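Local structure of endoglucanase (Clostridium thermocellum, 2E4T) at residues Ala236-Leu241 and Val282-Glu287; Ser326-Gly329 and Phe335-Ile338. The protein hydrolyses beta-1,4-glucan chains such as cellulose and xyloglucan, this chain being the family 44 glycoside hydrolase part of a longer multidomain enzyme. All coordinates share one frame; numbering follows the deposited sequence.

Overall arrangement
From the N terminus, the chain runs through barrel strand 226-232 into helix 235-240, and interaction 1 opens there. It closes when strand 279-284 arrives beside strand 226-232, after 40 intervening residues that include helix 257-272, so it lies within one beta-alpha-beta unit of the TIM barrel. Interaction 2 follows later and is far more local: it folds helix 327-331 back on the loop leading into helix 338-349, with five residues between its segments. The two loops come in series, neither nesting nor crossing. Their centres are about 10 Å apart, and they touch: Glu287 probably hydrogen-bonds to Trp327 and packs against Ser326 and Ile328, while Trp284 meets Ile338.

Interaction 1: Ala236-Leu241 and Val282-Glu287; sequences AAYETL and VHWYPE
At the C-terminal end of strand 279-284, one of the eight parallel strands of the TIM barrel, Tyr238 of helix 235-240 brings its phenol up to Val282, His283 and Trp284. Its hydroxyl donates to the backbone carbonyl of His283, with Tyr238 OH 2.7 Å from His283 O. The approach is bent, 120° at the oxygen, and the donor stands well above the carbonyl plane, 56° out of it, instead of lying on a lone pair. Van der Waals contacts from Val282 and Trp284 flank the hydroxyl and limit where the phenol can sit. Val282 puts CG1 over one face of the Tyr238 ring, 3.8 Å above the plane and toward the rim, a CH-pi contact; its other methyl, CG2, is 3.5 Å from Tyr238 OH. Trp284 has CG anti to its backbone N (chi1 179°), which swings the indole back toward the helix until its edge reaches the phenol, with CE3 3.4 Å from Tyr238 OH. Trp284 CE3 also lies 4.0 Å from Tyr238 CE2, and the two side chains cross at about a right angle. All four touching residues are buried. Leu232 of strand 226-232 and Ile258 of helix 257-272 also pack on Tyr238, while Val282 and Trp284 lean on Ile357 of strand 354-360, so the tyrosine joins the short helix to the barrel wall.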
ATOM      1  N   ALA A 236       4.530 -15.738  -4.810  1.00  5.86           N
ATOM      2  CA  ALA A 236       3.979 -17.042  -5.203  1.00  6.15           C
ATOM      3  C   ALA A 236       2.461 -16.988  -5.429  1.00  5.56           C
ATOM      4  O   ALA A 236       1.926 -17.757  -6.232  1.00  6.39           O
ATOM      5  CB  ALA A 236       4.330 -18.126  -4.183  1.00  7.52           C
ATOM      6  N   ALA A 237       1.764 -16.104  -4.716  1.00  5.56           N
ATOM      7  CA  ALA A 237       0.354 -15.891  -5.002  1.00  5.38           C
ATOM      8  C   ALA A 237       0.137 -15.145  -6.326  1.00  5.22           C
ATOM      9  O   ALA A 237      -0.800 -15.446  -7.074  1.00  5.75           O
ATOM     10  CB  ALA A 237      -0.345 -15.178  -3.850  1.00  5.92           C
ATOM     11  N   TYR A 238       1.005 -14.146  -6.608  1.00  5.38           N
ATOM     12  CA  TYR A 238       0.938 -13.479  -7.921  1.00  5.46           C
ATOM     13  C   TYR A 238       1.075 -14.515  -9.041  1.00  5.28           C
ATOM     14  O   TYR A 238       0.441 -14.401 -10.099  1.00  5.82           O
ATOM     15  CB  TYR A 238       2.086 -12.480  -8.146  1.00  5.70           C
ATOM     16  CG  TYR A 238       2.278 -11.323  -7.193  1.00  5.12           C
ATOM     17  CD1 TYR A 238       1.657 -11.185  -5.951  1.00  5.54           C
ATOM     18  CD2 TYR A 238       3.245 -10.362  -7.551  1.00  6.28           C
ATOM     19  CE1 TYR A 238       2.026 -10.179  -5.081  1.00  5.57           C
ATOM     20  CE2 TYR A 238       3.592  -9.338  -6.694  1.00  6.88           C
ATOM     21  CZ  TYR A 238       3.011  -9.229  -5.448  1.00  5.90           C
ATOM     22  OH  TYR A 238       3.430  -8.235  -4.619  1.00  6.69           O
ATOM     23  N   GLU A 239       1.978 -15.490  -8.830  1.00  5.49           N
ATOM     24  CA  GLU A 239       2.298 -16.384  -9.939  1.00  5.83           C
ATOM     25  C   GLU A 239       1.252 -17.480 -10.134  1.00  5.65           C
ATOM     26  O   GLU A 239       0.803 -17.724 -11.261  1.00  6.44           O
ATOM     27  CB  GLU A 239       3.701 -16.996  -9.776  1.00  6.37           C
ATOM     28  CG  GLU A 239       4.164 -17.593 -11.089  1.00  8.11           C
ATOM     29  CD  GLU A 239       5.474 -18.313 -11.060  1.00  8.61           C
ATOM     30  OE1 GLU A 239       6.195 -18.295 -10.068  1.00  8.88           O
ATOM     31  OE2 GLU A 239       5.813 -18.928 -12.121  1.00 12.81           O
ATOM     32  N   THR A 240       0.858 -18.155  -9.056  1.00  5.95           N
ATOM     33  CA  THR A 240       0.048 -19.373  -9.151  1.00  6.43           C
ATOM     34  C   THR A 240      -1.063 -19.419  -8.087  1.00  5.91           C
ATOM     35  O   THR A 240      -1.667 -20.498  -7.889  1.00  6.33           O
ATOM     36  CB  THR A 240       0.924 -20.637  -8.954  1.00  6.87           C
ATOM     37  OG1 THR A 240       1.400 -20.628  -7.604  1.00  7.16           O
ATOM     38  CG2 THR A 240       2.068 -20.706  -9.951  1.00  7.98           C
ATOM     39  N   LEU A 241      -1.347 -18.301  -7.411  1.00  5.76           N
ATOM     40  CA  LEU A 241      -2.322 -18.311  -6.320  1.00  5.52           C
ATOM     41  C   LEU A 241      -1.933 -19.405  -5.315  1.00  5.91           C
ATOM     42  O   LEU A 241      -2.743 -20.140  -4.775  1.00  6.35           O
ATOM     43  CB  LEU A 241      -3.750 -18.393  -6.835  1.00  5.89           C
ATOM     44  CG  LEU A 241      -4.850 -18.023  -5.820  1.00  5.99           C
ATOM     45  CD1 LEU A 241      -4.781 -16.539  -5.443  1.00  6.43           C
ATOM     46  CD2 LEU A 241      -6.222 -18.343  -6.421  1.00  6.77           C
ATOM     47  N   VAL A 282      -1.837  -5.701  -4.343  1.00  4.86           N
ATOM     48  CA  VAL A 282      -0.929  -6.744  -3.926  1.00  4.80           C
ATOM     49  C   VAL A 282      -0.137  -6.262  -2.683  1.00  4.55           C
ATOM     50  O   VAL A 282      -0.023  -5.062  -2.402  1.00  4.98           O
ATOM     51  CB  VAL A 282       0.062  -7.170  -5.034  1.00  5.98           C
ATOM     52  CG1 VAL A 282      -0.681  -7.766  -6.229  1.00  7.08           C
ATOM     53  CG2 VAL A 282       0.949  -5.971  -5.467  1.00  7.68           C
ATOM     54  N   HIS A 283       0.412  -7.262  -1.978  1.00  4.84           N
ATOM     55  CA  HIS A 283       1.323  -7.032  -0.863  1.00  5.14           C
ATOM     56  C   HIS A 283       2.722  -7.402  -1.340  1.00  4.98           C
ATOM     57  O   HIS A 283       2.911  -8.425  -2.015  1.00  5.45           O
ATOM     58  CB  HIS A 283       0.956  -7.900   0.328  1.00  5.09           C
ATOM     59  CG  HIS A 283      -0.419  -7.627   0.829  1.00  5.17           C
ATOM     60  ND1 HIS A 283      -1.268  -6.610   0.488  1.00  6.56           N
ATOM     61  CD2 HIS A 283      -1.099  -8.378   1.758  1.00  4.34           C
ATOM     62  CE1 HIS A 283      -2.408  -6.748   1.213  1.00  4.90           C
ATOM     63  NE2 HIS A 283      -2.321  -7.831   1.975  1.00  7.29           N
ATOM     64  N   TRP A 284       3.718  -6.564  -0.975  1.00  5.39           N
ATOM     65  CA  TRP A 284       5.086  -6.764  -1.424  1.00  5.33           C
ATOM     66  C   TRP A 284       6.019  -6.526  -0.231  1.00  5.23           C
ATOM     67  O   TRP A 284       6.382  -5.395   0.083  1.00  6.39           O
ATOM     68  CB  TRP A 284       5.458  -5.819  -2.599  1.00  6.11           C
ATOM     69  CG  TRP A 284       6.835  -5.948  -3.098  1.00  6.51           C
ATOM     70  CD1 TRP A 284       7.905  -5.121  -2.810  1.00  7.15           C
ATOM     71  CD2 TRP A 284       7.354  -6.948  -4.026  1.00  6.74           C
ATOM     72  NE1 TRP A 284       9.035  -5.543  -3.527  1.00  7.77           N
ATOM     73  CE2 TRP A 284       8.718  -6.637  -4.282  1.00  7.28           C
ATOM     74  CE3 TRP A 284       6.791  -8.027  -4.695  1.00  7.39           C
ATOM     75  CZ2 TRP A 284       9.510  -7.401  -5.167  1.00  8.17           C
ATOM     76  CZ3 TRP A 284       7.601  -8.777  -5.581  1.00  8.72           C
ATOM     77  CH2 TRP A 284       8.943  -8.431  -5.784  1.00  8.75           C
ATOM     78  N   TYR A 285       6.384  -7.632   0.429  1.00  5.40           N
ATOM     79  CA  TYR A 285       7.433  -7.604   1.439  1.00  5.78           C
ATOM     80  C   TYR A 285       8.671  -8.083   0.740  1.00  5.40           C
ATOM     81  O   TYR A 285       8.732  -9.228   0.283  1.00  6.43           O
ATOM     82  CB  TYR A 285       7.085  -8.489   2.632  1.00  5.86           C
ATOM     83  CG  TYR A 285       5.922  -7.925   3.427  1.00  5.74           C
ATOM     84  CD1 TYR A 285       6.129  -6.942   4.376  1.00  5.76           C
ATOM     85  CD2 TYR A 285       4.628  -8.395   3.241  1.00  6.21           C
ATOM     86  CE1 TYR A 285       5.067  -6.439   5.119  1.00  6.26           C
ATOM     87  CE2 TYR A 285       3.564  -7.925   3.969  1.00  5.95           C
ATOM     88  CZ  TYR A 285       3.781  -6.943   4.950  1.00  5.40           C
ATOM     89  OH  TYR A 285       2.802  -6.496   5.778  1.00  6.18           O
ATOM     90  N   PRO A 286       9.698  -7.213   0.561  1.00  5.66           N
ATOM     91  CA  PRO A 286      10.869  -7.610  -0.215  1.00  5.93           C
ATOM     92  C   PRO A 286      11.466  -8.904   0.307  1.00  5.93           C
ATOM     93  O   PRO A 286      11.645  -9.057   1.531  1.00  6.80           O
ATOM     94  CB  PRO A 286      11.832  -6.423  -0.027  1.00  7.45           C
ATOM     95  CG  PRO A 286      10.931  -5.324   0.212  0.70  7.60           C
ATOM     96  CD  PRO A 286       9.771  -5.810   1.009  0.70  6.28           C
ATOM     97  N   GLU A 287      11.855  -9.761  -0.634  1.00  6.24           N
ATOM     98  CA  GLU A 287      12.629 -10.947  -0.332  1.00  6.23           C
ATOM     99  C   GLU A 287      14.147 -10.672  -0.417  1.00  6.32           C
ATOM    100  O   GLU A 287      14.966 -11.557  -0.096  1.00  6.94           O
ATOM    101  CB  GLU A 287      12.228 -12.105  -1.261  1.00  6.91           C
ATOM    102  CG  GLU A 287      10.833 -12.628  -1.006  1.00  7.34           C
ATOM    103  CD  GLU A 287      10.730 -13.697   0.078  1.00  7.44           C
ATOM    104  OE1 GLU A 287      11.660 -13.881   0.896  1.00  8.77           O
ATOM    105  OE2 GLU A 287       9.676 -14.405   0.067  1.00  8.97           O
TER

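Interaction 2: Ser326-Gly329 and Phe335-Ile338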
ATOM      1  N   SER A 326      17.775 -13.030  -3.943  1.00  6.82           N
ATOM      2  CA  SER A 326      16.585 -13.666  -3.379  1.00  6.92           C
ATOM      3  C   SER A 326      16.145 -14.757  -4.330  1.00  6.58           C
ATOM      4  O   SER A 326      16.590 -14.819  -5.490  1.00  7.04           O
ATOM      5  CB  SER A 326      15.430 -12.695  -3.210  1.00  7.17           C
ATOM      6  OG  SER A 326      14.813 -12.436  -4.450  1.00  7.15           O
ATOM      7  N   TRP A 327      15.189 -15.592  -3.877  1.00  6.97           N
ATOM      8  CA  TRP A 327      14.646 -16.611  -4.764  1.00  7.24           C
ATOM      9  C   TRP A 327      13.926 -16.003  -5.954  1.00  6.45           C
ATOM     10  O   TRP A 327      13.871 -16.620  -7.034  1.00  6.97           O
ATOM     11  CB  TRP A 327      13.728 -17.577  -3.995  1.00  7.52           C
ATOM     12  CG  TRP A 327      12.448 -16.999  -3.461  1.00  7.18           C
ATOM     13  CD1 TRP A 327      12.212 -16.452  -2.224  1.00  9.25           C
ATOM     14  CD2 TRP A 327      11.187 -16.967  -4.127  1.00  7.17           C
ATOM     15  NE1 TRP A 327      10.886 -16.101  -2.077  1.00  9.02           N
ATOM     16  CE2 TRP A 327      10.236 -16.420  -3.235  1.00  8.79           C
ATOM     17  CE3 TRP A 327      10.756 -17.362  -5.393  1.00  8.57           C
ATOM     18  CZ2 TRP A 327       8.882 -16.274  -3.566  1.00  8.77           C
ATOM     19  CZ3 TRP A 327       9.392 -17.245  -5.725  1.00  9.70           C
ATOM     20  CH2 TRP A 327       8.483 -16.694  -4.807  1.00 10.00           C
ATOM     21  N   ILE A 328      13.348 -14.806  -5.770  1.00  6.72           N
ATOM     22  CA  ILE A 328      12.675 -14.096  -6.858  1.00  6.49           C
ATOM     23  C   ILE A 328      13.713 -13.611  -7.865  1.00  6.73           C
ATOM     24  O   ILE A 328      13.578 -13.799  -9.096  1.00  7.45           O
ATOM     25  CB  ILE A 328      11.787 -12.986  -6.321  1.00  6.97           C
ATOM     26  CG1 ILE A 328      10.741 -13.543  -5.353  1.00  6.88           C
ATOM     27  CG2 ILE A 328      11.072 -12.294  -7.499  1.00  9.22           C
ATOM     28  CD1 ILE A 328       9.885 -12.450  -4.682  1.00  7.47           C
ATOM     29  N   GLY A 329      14.776 -12.971  -7.364  1.00  6.95           N
ATOM     30  CA  GLY A 329      15.862 -12.523  -8.266  1.00  7.48           C
ATOM     31  C   GLY A 329      16.499 -13.672  -9.029  1.00  7.17           C
ATOM     32  O   GLY A 329      16.897 -13.514 -10.195  1.00  8.38           O
ATOM     33  N   PHE A 335       9.752 -11.936 -14.422  1.00  6.73           N
ATOM     34  CA  PHE A 335       8.694 -11.109 -13.823  1.00  6.51           C
ATOM     35  C   PHE A 335       9.249  -9.843 -13.163  1.00  6.42           C
ATOM     36  O   PHE A 335       8.496  -9.130 -12.490  1.00  6.89           O
ATOM     37  CB  PHE A 335       7.896 -11.932 -12.809  1.00  6.60           C
ATOM     38  CG  PHE A 335       7.187 -13.094 -13.442  1.00  7.10           C
ATOM     39  CD1 PHE A 335       5.929 -12.912 -14.031  1.00  7.14           C
ATOM     40  CD2 PHE A 335       7.755 -14.371 -13.441  1.00  8.07           C
ATOM     41  CE1 PHE A 335       5.294 -13.968 -14.612  1.00  8.63           C
ATOM     42  CE2 PHE A 335       7.078 -15.455 -14.013  1.00  9.32           C
ATOM     43  CZ  PHE A 335       5.855 -15.248 -14.590  1.00  9.46           C
ATOM     44  N   LEU A 336      10.563  -9.583 -13.343  1.00  6.58           N
ATOM     45  CA  LEU A 336      11.218  -8.407 -12.756  1.00  6.79           C
ATOM     46  C   LEU A 336      11.622  -7.469 -13.889  1.00  6.86           C
ATOM     47  O   LEU A 336      11.979  -7.921 -14.990  1.00  8.11           O
ATOM     48  CB  LEU A 336      12.438  -8.813 -11.965  1.00  7.50           C
ATOM     49  CG  LEU A 336      12.153  -9.730 -10.794  1.00  7.82           C
ATOM     50  CD1 LEU A 336      13.475 -10.065 -10.061  1.00  9.31           C
ATOM     51  CD2 LEU A 336      11.111  -9.101  -9.822  1.00  8.88           C
ATOM     52  N   PRO A 337      11.608  -6.145 -13.647  1.00  6.48           N
ATOM     53  CA  PRO A 337      11.248  -5.489 -12.391  1.00  6.13           C
ATOM     54  C   PRO A 337       9.747  -5.583 -12.153  1.00  5.80           C
ATOM     55  O   PRO A 337       8.934  -5.664 -13.100  1.00  6.28           O
ATOM     56  CB  PRO A 337      11.692  -4.045 -12.599  1.00  7.16           C
ATOM     57  CG  PRO A 337      11.637  -3.845 -14.125  1.00  7.62           C
ATOM     58  CD  PRO A 337      12.036  -5.185 -14.692  1.00  7.56           C
ATOM     59  N   ILE A 338       9.319  -5.607 -10.880  1.00  5.64           N
ATOM     60  CA  ILE A 338       7.953  -6.041 -10.602  1.00  5.45           C
ATOM     61  C   ILE A 338       6.905  -5.007 -10.983  1.00  5.69           C
ATOM     62  O   ILE A 338       5.854  -5.406 -11.511  1.00  5.92           O
ATOM     63  CB  ILE A 338       7.811  -6.532  -9.126  1.00  5.96           C
ATOM     64  CG1 ILE A 338       6.476  -7.249  -8.909  1.00  6.86           C
ATOM     65  CG2 ILE A 338       8.024  -5.446  -8.108  1.00  6.91           C
ATOM     66  CD1 ILE A 338       6.314  -8.546  -9.688  1.00  9.45           C
TER
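Ile328, the residue that meets Leu336 across this contact, also covers one face of its neighbour Trp327: its CG1 sits 3.5 Å above the indole plane, over the ring centre. At the indole edge, Trp327 NE1 is hydrogen-bonded to Glu287 OE2. The other flat group, the ring of Phe335, meets the Trp256 ring with the planes about 35° apart. Between the two segments themselves the touching is done by aliphatic branches. Ile328 holds CG1 beside its backbone N (chi1 -58°), which sends CG1 to the indole and turns Ile328 CG2 to the leucine, 3.9 Å from Leu336 CD2. Leu336 is extended beyond CB, with CD1 anti to CA, and this methyl comes up against the helix backbone: Leu336 CD1 is 3.9 Å from Ile328 O and equally far from Gly329 CA. The two side chains cross at about a right angle. Ser326 caps the helix that Leu336 packs against. Gly329 N donates to Ser326 OG at 3.0 Å in an almost straight bond, 176° at the hydrogen, and Glu324 also bonds this hydroxyl. Just after Leu336 comes a cis peptide to Pro337, the N-cap residue of helix 338-349. What crosses from segment to segment is therefore van der Waals in kind, one methyl on another, with Leu336 CD1 also touching a carbonyl oxygen and an alpha carbon. Such contact depends on fit more than on direction; the directional bonds named here, at the serine cap and the indole N-H, lie within or beside the short helix, and Leu336 adds none to them.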